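Local coordinates for cytoplasmic protein (Cryptococcus neoformans var. grubii serotype A, PDB 7LPO) that probably hydrolyses steryl beta-glucosides, releasing the sugar from the sterol, as a glycoside hydrolase of family 5, at residues Ser44-His49 with Tyr573-Val578; Pro436-Ser441 with Asp510-Tyr515; Tyr568-Tyr573 with Leu590-Val595. One frame throughout, in Å; residues are numbered along the deposited sequence.

In the TIM barrel of this family 5 enzyme the three contacts sample both ends. Contact 1 joins the loops after the paired strands 35-43 and 567-570; contact 3 folds the loop after 567-570 back on that strand's end. Their centres are about 9 Å apart, they share Tyr573, and their segments alternate along the chain. Contact 2 falls within the long span between contact 1's segments, closes before contact 3 opens, and lies about 34 Å from contact 1 and about 31 Å from contact 3, centre to centre, at the other end. Lys48 NZ hydrogen-bonds to a bound tris, and the Trp571 side chain is about 3 Å from it; tris, probably from crystallisation liquor, often marks pockets.

Contact 1 of 3, residues Ser44-His49 with Tyr573-Val578; sequences SGSAKH and YVPDNV
Ser44 and Ser46, at the start of the loop that leaves strand 35-43, pack against Tyr573-Asp576 in the loop beyond strand 567-570, so the contact ties together what follows the first and last strands of the TIM barrel. Two local motifs shape it: an ST turn at Ser44, running into the 3-10 segment 45-47, and a type I beta turn from Val574 to Asn577.

The hydrogen bonds converge on one hydroxyl. Ser44 OG, anti to its backbone N (chi1 165°), donates to Tyr573 O at 2.7 Å, meeting the carbonyl at a C=O...OG angle of 140°. The same oxygen accepts from Ser46 N at 3.1 Å with a nearly straight N-H...O angle of 173°, which defines the ST turn. Donor and acceptor roles of this buried hydroxyl are thus both used, one on each chain segment.

Van der Waals contacts lie beside that bond. The two branches of Val574 divide between the serines, CG2 lying 3.9 Å from Ser44 OG and CG1 4.1 Å from Ser46 CB. Pro575 adds its CD, 3.9 Å from Ser44 OG.

Farther out, a water bridges the segments. Outside partners tie down 44-49: Lys75 NZ bonds to both Ser46 O and His49 O, while Lys48 NZ forms a salt bridge with Asp145 and also hydrogen-bonds to a bound tris, probably from the crystallisation liquor. Ser46 O lies 4.0 Å above the centre of the His49 imidazole plane. At that ring's edge the water sits in plane, 2.7 Å from His49 NE2, and donates to Asp576 OD2 at 2.9 Å.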
loop_
_atom_site.group_PDB
_atom_site.type_symbol
_atom_site.label_atom_id
_atom_site.label_comp_id
_atom_site.label_asym_id
_atom_site.label_seq_id
_atom_site.Cartn_x
_atom_site.Cartn_y
_atom_site.Cartn_z
ATOM N N SER A 44 -6.718 -6.482 4.450
ATOM C CA SER A 44 -6.493 -5.660 5.627
ATOM C C SER A 44 -5.042 -5.813 6.088
ATOM O O SER A 44 -4.407 -6.838 5.849
ATOM C CB SER A 44 -7.439 -6.070 6.754
ATOM O OG SER A 44 -7.021 -5.527 7.999
ATOM N N GLY A 45 -4.526 -4.809 6.780
ATOM C CA GLY A 45 -3.240 -4.936 7.439
ATOM C C GLY A 45 -3.128 -6.130 8.370
ATOM O O GLY A 45 -2.023 -6.615 8.633
ATOM N N SER A 46 -4.261 -6.604 8.894
ATOM C CA SER A 46 -4.229 -7.727 9.820
ATOM C C SER A 46 -3.781 -9.018 9.147
ATOM O O SER A 46 -3.383 -9.952 9.847
ATOM C CB SER A 46 -5.603 -7.937 10.457
ATOM O OG SER A 46 -6.576 -8.183 9.458
ATOM N N ALA A 47 -3.850 -9.098 7.818
ATOM C CA ALA A 47 -3.365 -10.262 7.094
ATOM C C ALA A 47 -1.851 -10.273 6.949
ATOM O O ALA A 47 -1.310 -11.175 6.302
ATOM C CB ALA A 47 -4.010 -10.335 5.717
ATOM N N LYS A 48 -1.149 -9.321 7.556
ATOM C CA LYS A 48 0.305 -9.304 7.461
ATOM C C LYS A 48 0.983 -10.351 8.342
ATOM O O LYS A 48 2.162 -10.664 8.125
ATOM C CB LYS A 48 0.837 -7.933 7.863
ATOM C CG LYS A 48 0.638 -6.839 6.860
ATOM C CD LYS A 48 1.190 -5.532 7.437
ATOM C CE LYS A 48 1.072 -4.396 6.468
ATOM N NZ LYS A 48 1.696 -3.162 7.022
ATOM N N HIS A 49 0.298 -10.863 9.356
ATOM C CA HIS A 49 0.916 -11.743 10.336
ATOM C C HIS A 49 -0.072 -12.823 10.747
ATOM O O HIS A 49 -1.290 -12.620 10.668
ATOM C CB HIS A 49 1.398 -10.975 11.584
ATOM C CG HIS A 49 0.338 -10.137 12.230
ATOM N ND1 HIS A 49 0.120 -8.821 11.890
ATOM C CD2 HIS A 49 -0.553 -10.424 13.208
ATOM C CE1 HIS A 49 -0.880 -8.342 12.608
ATOM N NE2 HIS A 49 -1.304 -9.294 13.420
ATOM N N TYR A 573 -8.466 -0.744 6.994
ATOM C CA TYR A 573 -9.552 -1.198 7.859
ATOM C C TYR A 573 -9.075 -2.455 8.576
ATOM O O TYR A 573 -8.777 -3.464 7.932
ATOM C CB TYR A 573 -10.810 -1.467 7.032
ATOM C CG TYR A 573 -12.057 -1.749 7.826
ATOM C CD1 TYR A 573 -12.881 -0.713 8.258
ATOM C CD2 TYR A 573 -12.426 -3.060 8.130
ATOM C CE1 TYR A 573 -14.037 -0.978 8.985
ATOM C CE2 TYR A 573 -13.573 -3.336 8.841
ATOM C CZ TYR A 573 -14.383 -2.293 9.267
ATOM O OH TYR A 573 -15.528 -2.576 9.990
ATOM N N VAL A 574 -8.986 -2.390 9.897
ATOM C CA VAL A 574 -8.392 -3.473 10.671
ATOM C C VAL A 574 -9.367 -3.924 11.749
ATOM O O VAL A 574 -9.460 -3.273 12.804
ATOM C CB VAL A 574 -7.061 -3.037 11.303
ATOM C CG1 VAL A 574 -6.402 -4.192 12.029
ATOM C CG2 VAL A 574 -6.125 -2.452 10.243
ATOM N N PRO A 575 -10.073 -5.040 11.549
ATOM C CA PRO A 575 -11.052 -5.483 12.561
ATOM C C PRO A 575 -10.513 -5.633 13.978
ATOM O O PRO A 575 -11.284 -5.447 14.928
ATOM C CB PRO A 575 -11.533 -6.832 12.007
ATOM C CG PRO A 575 -11.412 -6.660 10.488
ATOM C CD PRO A 575 -10.160 -5.824 10.297
ATOM N N ASP A 576 -9.233 -5.951 14.169
ATOM C CA ASP A 576 -8.710 -6.202 15.508
ATOM C C ASP A 576 -7.808 -5.075 16.011
ATOM O O ASP A 576 -7.039 -5.276 16.955
ATOM C CB ASP A 576 -7.969 -7.543 15.553
ATOM C CG ASP A 576 -6.720 -7.559 14.684
ATOM O OD1 ASP A 576 -6.421 -6.540 14.021
ATOM O OD2 ASP A 576 -6.032 -8.602 14.660
ATOM N N ASN A 577 -7.910 -3.887 15.423
ATOM C CA ASN A 577 -7.183 -2.731 15.936
ATOM C C ASN A 577 -7.577 -2.446 17.384
ATOM O O ASN A 577 -8.743 -2.560 17.766
ATOM C CB ASN A 577 -7.464 -1.516 15.049
ATOM C CG ASN A 577 -6.983 -0.197 15.663
ATOM O OD1 ASN A 577 -7.578 0.318 16.607
ATOM N ND2 ASN A 577 -5.902 0.344 15.126
ATOM N N VAL A 578 -6.589 -2.092 18.202
ATOM C CA VAL A 578 -6.821 -1.699 19.587
ATOM C C VAL A 578 -5.998 -0.454 19.883
ATOM O O VAL A 578 -4.991 -0.175 19.229
ATOM C CB VAL A 578 -6.460 -2.812 20.596
ATOM C CG1 VAL A 578 -7.539 -3.890 20.619
ATOM C CG2 VAL A 578 -5.115 -3.407 20.249
HETATM O O HOH W 1 -3.348 -9.395 15.224
#

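Contact 2 of 3, residues Pro436-Ser441 with Asp510-Tyr515; sequences PKLPES and DILGNY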
loop_
_atom_site.group_PDB
_atom_site.type_symbol
_atom_site.label_atom_id
_atom_site.label_comp_id
_atom_site.label_asym_id
_atom_site.label_seq_id
_atom_site.Cartn_x
_atom_site.Cartn_y
_atom_site.Cartn_z
ATOM N N PRO A 436 8.018 3.308 -15.326
ATOM C CA PRO A 436 8.701 3.296 -16.620
ATOM C C PRO A 436 7.675 3.277 -17.742
ATOM O O PRO A 436 6.482 3.065 -17.527
ATOM C CB PRO A 436 9.503 1.994 -16.582
ATOM C CG PRO A 436 8.605 1.063 -15.784
ATOM C CD PRO A 436 7.783 1.938 -14.831
ATOM N N LYS A 437 8.156 3.508 -18.956
ATOM C CA LYS A 437 7.336 3.215 -20.120
ATOM C C LYS A 437 7.247 1.702 -20.268
ATOM O O LYS A 437 8.269 1.013 -20.310
ATOM C CB LYS A 437 7.920 3.866 -21.368
ATOM C CG LYS A 437 7.662 5.374 -21.398
ATOM C CD LYS A 437 8.738 6.125 -20.618
ATOM C CE LYS A 437 10.004 6.090 -21.420
ATOM N NZ LYS A 437 11.294 6.281 -20.699
ATOM N N LEU A 438 6.038 1.190 -20.300
ATOM C CA LEU A 438 5.795 -0.234 -20.403
ATOM C C LEU A 438 5.143 -0.549 -21.743
ATOM O O LEU A 438 4.320 0.235 -22.229
ATOM C CB LEU A 438 4.894 -0.723 -19.263
ATOM C CG LEU A 438 5.509 -0.654 -17.862
ATOM C CD1 LEU A 438 4.444 -0.967 -16.811
ATOM C CD2 LEU A 438 6.695 -1.585 -17.709
ATOM N N PRO A 439 5.490 -1.673 -22.363
ATOM C CA PRO A 439 5.033 -1.918 -23.738
ATOM C C PRO A 439 3.548 -2.242 -23.801
ATOM O O PRO A 439 2.995 -2.905 -22.920
ATOM C CB PRO A 439 5.884 -3.113 -24.185
ATOM C CG PRO A 439 6.154 -3.872 -22.892
ATOM C CD PRO A 439 6.279 -2.798 -21.819
ATOM N N GLU A 440 2.901 -1.765 -24.870
ATOM C CA GLU A 440 1.505 -2.116 -25.102
ATOM C C GLU A 440 1.339 -3.609 -25.354
ATOM O O GLU A 440 0.248 -4.144 -25.131
ATOM C CB GLU A 440 0.940 -1.328 -26.291
ATOM C CG GLU A 440 0.235 -0.026 -25.942
ATOM C CD GLU A 440 -0.792 -0.171 -24.820
ATOM O OE1 GLU A 440 -0.736 0.634 -23.866
ATOM O OE2 GLU A 440 -1.638 -1.096 -24.883
ATOM N N SER A 441 2.394 -4.295 -25.814
ATOM C CA SER A 441 2.301 -5.737 -26.010
ATOM C C SER A 441 2.018 -6.468 -24.704
ATOM O O SER A 441 1.590 -7.626 -24.733
ATOM C CB SER A 441 3.588 -6.286 -26.640
ATOM O OG SER A 441 4.750 -5.748 -26.032
ATOM N N ASP A 510 1.443 11.019 -18.943
ATOM C CA ASP A 510 2.746 11.319 -19.531
ATOM C C ASP A 510 3.472 10.055 -19.977
ATOM O O ASP A 510 4.188 10.067 -20.985
ATOM C CB ASP A 510 3.625 12.055 -18.522
ATOM C CG ASP A 510 3.237 13.496 -18.346
ATOM O OD1 ASP A 510 2.394 13.989 -19.128
ATOM O OD2 ASP A 510 3.778 14.128 -17.410
ATOM N N ILE A 511 3.336 8.964 -19.217
ATOM C CA ILE A 511 4.240 7.823 -19.308
ATOM C C ILE A 511 3.523 6.565 -19.782
ATOM O O ILE A 511 3.960 5.911 -20.734
ATOM C CB ILE A 511 4.949 7.565 -17.965
ATOM C CG1 ILE A 511 5.813 8.771 -17.593
ATOM C CG2 ILE A 511 5.784 6.293 -18.051
ATOM C CD1 ILE A 511 6.335 8.721 -16.172
ATOM N N LEU A 512 2.445 6.184 -19.104
ATOM C CA LEU A 512 1.786 4.925 -19.429
ATOM C C LEU A 512 0.787 5.075 -20.569
ATOM O O LEU A 512 0.667 4.174 -21.404
ATOM C CB LEU A 512 1.087 4.364 -18.191
ATOM C CG LEU A 512 2.027 3.840 -17.102
ATOM C CD1 LEU A 512 1.258 3.402 -15.849
ATOM C CD2 LEU A 512 2.867 2.678 -17.635
ATOM N N GLY A 513 0.084 6.200 -20.640
ATOM C CA GLY A 513 -0.890 6.435 -21.678
ATOM C C GLY A 513 -2.207 6.891 -21.086
ATOM O O GLY A 513 -2.271 7.380 -19.952
ATOM N N ASN A 514 -3.274 6.733 -21.871
ATOM C CA ASN A 514 -4.604 7.157 -21.442
ATOM C C ASN A 514 -5.247 6.014 -20.667
ATOM O O ASN A 514 -6.005 5.192 -21.188
ATOM C CB ASN A 514 -5.430 7.600 -22.637
ATOM C CG ASN A 514 -5.139 9.034 -23.023
ATOM O OD1 ASN A 514 -5.804 9.966 -22.559
ATOM N ND2 ASN A 514 -4.128 9.223 -23.862
ATOM N N TYR A 515 -4.910 5.965 -19.390
ATOM C CA TYR A 515 -5.332 4.928 -18.468
ATOM C C TYR A 515 -5.818 5.587 -17.193
ATOM O O TYR A 515 -5.456 6.731 -16.897
ATOM C CB TYR A 515 -4.176 3.977 -18.137
ATOM C CG TYR A 515 -3.806 3.039 -19.250
ATOM C CD1 TYR A 515 -4.648 1.994 -19.605
ATOM C CD2 TYR A 515 -2.607 3.182 -19.935
ATOM C CE1 TYR A 515 -4.309 1.117 -20.611
ATOM C CE2 TYR A 515 -2.262 2.315 -20.958
ATOM C CZ TYR A 515 -3.121 1.284 -21.285
ATOM O OH TYR A 515 -2.793 0.410 -22.287
HETATM O O HOH W 2 4.018 3.148 -21.632
#
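Pro436 meets Ile511 and Leu512 through its carbonyl: Pro436 O lies 3.3 Å from Ile511 CG2 and 3.6 Å from Leu512 CD2, where helix 490-512 ends. Its ring turns the other way and packs on helix 400-419, so the segment is wedged between two helices of the barrel. Lys437 follows, its aliphatic part crossing Ile511 at about a right angle; CD comes within 3.9 Å of Ile511 CG2, and the chain, bent at chi2 and chi3, then carries the amine away. Leu438 lies alongside Leu512, both pointing the same way, with CD1 4.1 Å from Leu512 CD2; Ile427 of strand 424-427 touches both leucines. The backbones here are joined by a water that donates to Leu438 O at 3.0 Å and to Ile511 O at 2.9 Å.

After Pro439, the N-cap of helix 440-443, Glu440 bends at chi2 (-49°) and reaches tip to tip for Tyr515. That residue is brought round by Gly513, whose positive phi of 130° breaks off the helix. Tyr515 OH donates at 2.6 Å to the syn lone pair of Glu440 OE1, on the side of OE2, and carboxylate and ring are nearly coplanar, 14° apart. Glu440 OE2 is taken by Gly445 N, just before strand 447-449. With donors on both oxygens, the carboxylate is probably ionised, and the short phenol bond is consistent with a charge-assisted one.

Contact 3 of 3, residues Tyr568-Tyr573 with Leu590-Val595; sequences YAIWNY and LSLWSV
The backbone of Asn572 bonds to Leu590 through its N-H and to Leu592 through its carbonyl. Asn572 N donates to Leu590 O at 3.2 Å, approaching from well above the carbonyl plane although the N-H is fairly straight (160°). Asn572 O is gripped twice: Leu592 N donates to it at 3.1 Å, with a C=O...N angle of 165°, and Ser591 CA adds a CA-H...O contact of 3.2 Å. The Trp571-Asn572 peptide is cis, a non-proline cis bond after tryptophan as in other family 5 enzymes.

Leu590 CB sits at the edge of the Trp571 indole, 3.9 Å from CD1, and Ile570 CG2 meets Leu592 CD2 at 4.0 Å, each pair crossing at about a right angle. Tyr573 CE1 touches Trp593 CB at 3.6 Å. Their rings are slid apart, planes 28° from parallel, and Tyr573 OH rests over one face of the Trp593 indole, toward its rim, and is hydrogen-bonded to Arg90 and His87.

Further bonds position these groups. Ser591 OG donates to Trp593 O at 2.7 Å on an in-plane lone pair, and Trp593 NE1 bonds to Asp657 O. Trp571, beside the bound tris, touches the ring of His143.

In the fold, the backbone of Ile570 hydrogen-bonds to Gly40 and Asn42 of strand 35-43 and its side chain packs on Met557 of helix 547-559, while Tyr573 and Trp593 lean on helix 83-93 through Leu91 and Arg90.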
loop_
_atom_site.group_PDB
_atom_site.type_symbol
_atom_site.label_atom_id
_atom_site.label_comp_id
_atom_site.label_asym_id
_atom_site.label_seq_id
_atom_site.Cartn_x
_atom_site.Cartn_y
_atom_site.Cartn_z
ATOM N N TYR A 568 -9.460 5.525 -5.234
ATOM C CA TYR A 568 -8.476 5.268 -4.192
ATOM C C TYR A 568 -8.943 4.208 -3.210
ATOM O O TYR A 568 -10.127 3.882 -3.123
ATOM C CB TYR A 568 -8.120 6.550 -3.427
ATOM C CG TYR A 568 -9.287 7.262 -2.762
ATOM C CD1 TYR A 568 -9.821 6.800 -1.567
ATOM C CD2 TYR A 568 -9.839 8.399 -3.319
ATOM C CE1 TYR A 568 -10.870 7.449 -0.952
ATOM C CE2 TYR A 568 -10.890 9.067 -2.697
ATOM C CZ TYR A 568 -11.398 8.582 -1.521
ATOM O OH TYR A 568 -12.442 9.234 -0.911
ATOM N N ALA A 569 -7.965 3.671 -2.481
ATOM C CA ALA A 569 -8.174 2.700 -1.414
ATOM C C ALA A 569 -7.480 3.243 -0.172
ATOM O O ALA A 569 -6.250 3.371 -0.148
ATOM C CB ALA A 569 -7.628 1.320 -1.793
ATOM N N ILE A 570 -8.276 3.571 0.842
ATOM C CA ILE A 570 -7.741 4.060 2.102
ATOM C C ILE A 570 -7.005 2.943 2.836
ATOM O O ILE A 570 -7.490 1.808 2.935
ATOM C CB ILE A 570 -8.881 4.617 2.971
ATOM C CG1 ILE A 570 -9.599 5.766 2.254
ATOM C CG2 ILE A 570 -8.332 5.036 4.316
ATOM C CD1 ILE A 570 -10.880 6.214 2.958
ATOM N N TRP A 571 -5.827 3.264 3.366
ATOM C CA TRP A 571 -5.118 2.395 4.302
ATOM C C TRP A 571 -5.453 2.852 5.721
ATOM O O TRP A 571 -5.104 3.976 6.097
ATOM C CB TRP A 571 -3.598 2.439 4.078
ATOM C CG TRP A 571 -2.899 1.408 4.921
ATOM C CD1 TRP A 571 -2.483 1.545 6.213
ATOM C CD2 TRP A 571 -2.586 0.061 4.540
ATOM N NE1 TRP A 571 -1.941 0.362 6.665
ATOM C CE2 TRP A 571 -1.992 -0.565 5.659
ATOM C CE3 TRP A 571 -2.755 -0.674 3.365
ATOM C CZ2 TRP A 571 -1.552 -1.888 5.629
ATOM C CZ3 TRP A 571 -2.325 -1.988 3.335
ATOM C CH2 TRP A 571 -1.730 -2.584 4.460
ATOM N N ASN A 572 -6.127 2.008 6.514
ATOM C CA ASN A 572 -6.713 0.730 6.124
ATOM C C ASN A 572 -7.899 0.454 7.078
ATOM O O ASN A 572 -8.288 1.314 7.873
ATOM C CB ASN A 572 -5.696 -0.404 6.178
ATOM C CG ASN A 572 -5.074 -0.575 7.547
ATOM O OD1 ASN A 572 -5.026 0.350 8.372
ATOM N ND2 ASN A 572 -4.576 -1.767 7.789
ATOM N N TYR A 573 -8.466 -0.744 6.994
ATOM C CA TYR A 573 -9.552 -1.198 7.859
ATOM C C TYR A 573 -9.075 -2.455 8.576
ATOM O O TYR A 573 -8.777 -3.464 7.932
ATOM C CB TYR A 573 -10.810 -1.467 7.032
ATOM C CG TYR A 573 -12.057 -1.749 7.826
ATOM C CD1 TYR A 573 -12.881 -0.713 8.258
ATOM C CD2 TYR A 573 -12.426 -3.060 8.130
ATOM C CE1 TYR A 573 -14.037 -0.978 8.985
ATOM C CE2 TYR A 573 -13.573 -3.336 8.841
ATOM C CZ TYR A 573 -14.383 -2.293 9.267
ATOM O OH TYR A 573 -15.528 -2.576 9.990
ATOM N N LEU A 590 -3.637 3.036 11.734
ATOM C CA LEU A 590 -4.279 3.731 10.629
ATOM C C LEU A 590 -5.664 3.188 10.331
ATOM O O LEU A 590 -6.257 3.573 9.321
ATOM C CB LEU A 590 -3.409 3.649 9.370
ATOM C CG LEU A 590 -2.250 4.646 9.304
ATOM C CD1 LEU A 590 -1.006 4.061 9.938
ATOM C CD2 LEU A 590 -1.953 5.057 7.853
ATOM N N SER A 591 -6.194 2.311 11.182
ATOM C CA SER A 591 -7.521 1.758 10.953
ATOM C C SER A 591 -8.604 2.814 11.140
ATOM O O SER A 591 -8.580 3.602 12.093
ATOM C CB SER A 591 -7.788 0.589 11.897
ATOM O OG SER A 591 -9.066 0.027 11.642
ATOM N N LEU A 592 -9.575 2.806 10.224
ATOM C CA LEU A 592 -10.743 3.666 10.332
ATOM C C LEU A 592 -11.636 3.304 11.513
ATOM O O LEU A 592 -12.468 4.125 11.917
ATOM C CB LEU A 592 -11.575 3.576 9.053
ATOM C CG LEU A 592 -10.871 3.875 7.738
ATOM C CD1 LEU A 592 -11.866 3.782 6.601
ATOM C CD2 LEU A 592 -10.228 5.243 7.792
ATOM N N TRP A 593 -11.492 2.097 12.056
ATOM C CA TRP A 593 -12.464 1.508 12.964
ATOM C C TRP A 593 -11.716 0.712 14.025
ATOM O O TRP A 593 -10.663 0.131 13.756
ATOM C CB TRP A 593 -13.459 0.631 12.165
ATOM C CG TRP A 593 -14.625 0.142 12.947
ATOM C CD1 TRP A 593 -15.840 0.744 13.067
ATOM C CD2 TRP A 593 -14.693 -1.062 13.722
ATOM N NE1 TRP A 593 -16.658 0.000 13.891
ATOM C CE2 TRP A 593 -15.977 -1.117 14.299
ATOM C CE3 TRP A 593 -13.791 -2.096 13.987
ATOM C CZ2 TRP A 593 -16.380 -2.161 15.131
ATOM C CZ3 TRP A 593 -14.193 -3.128 14.815
ATOM C CH2 TRP A 593 -15.473 -3.150 15.381
ATOM N N SER A 594 -12.258 0.710 15.239
ATOM C CA SER A 594 -11.653 -0.010 16.349
ATOM C C SER A 594 -12.728 -0.354 17.364
ATOM O O SER A 594 -13.563 0.494 17.695
ATOM C CB SER A 594 -10.558 0.815 17.032
ATOM O OG SER A 594 -10.079 0.150 18.195
ATOM N N VAL A 595 -12.698 -1.595 17.863
ATOM C CA VAL A 595 -13.627 -1.983 18.920
ATOM C C VAL A 595 -13.445 -1.101 20.146
ATOM O O VAL A 595 -14.402 -0.852 20.885
ATOM C CB VAL A 595 -13.453 -3.468 19.293
ATOM C CG1 VAL A 595 -13.791 -4.361 18.118
ATOM C CG2 VAL A 595 -12.036 -3.720 19.789
#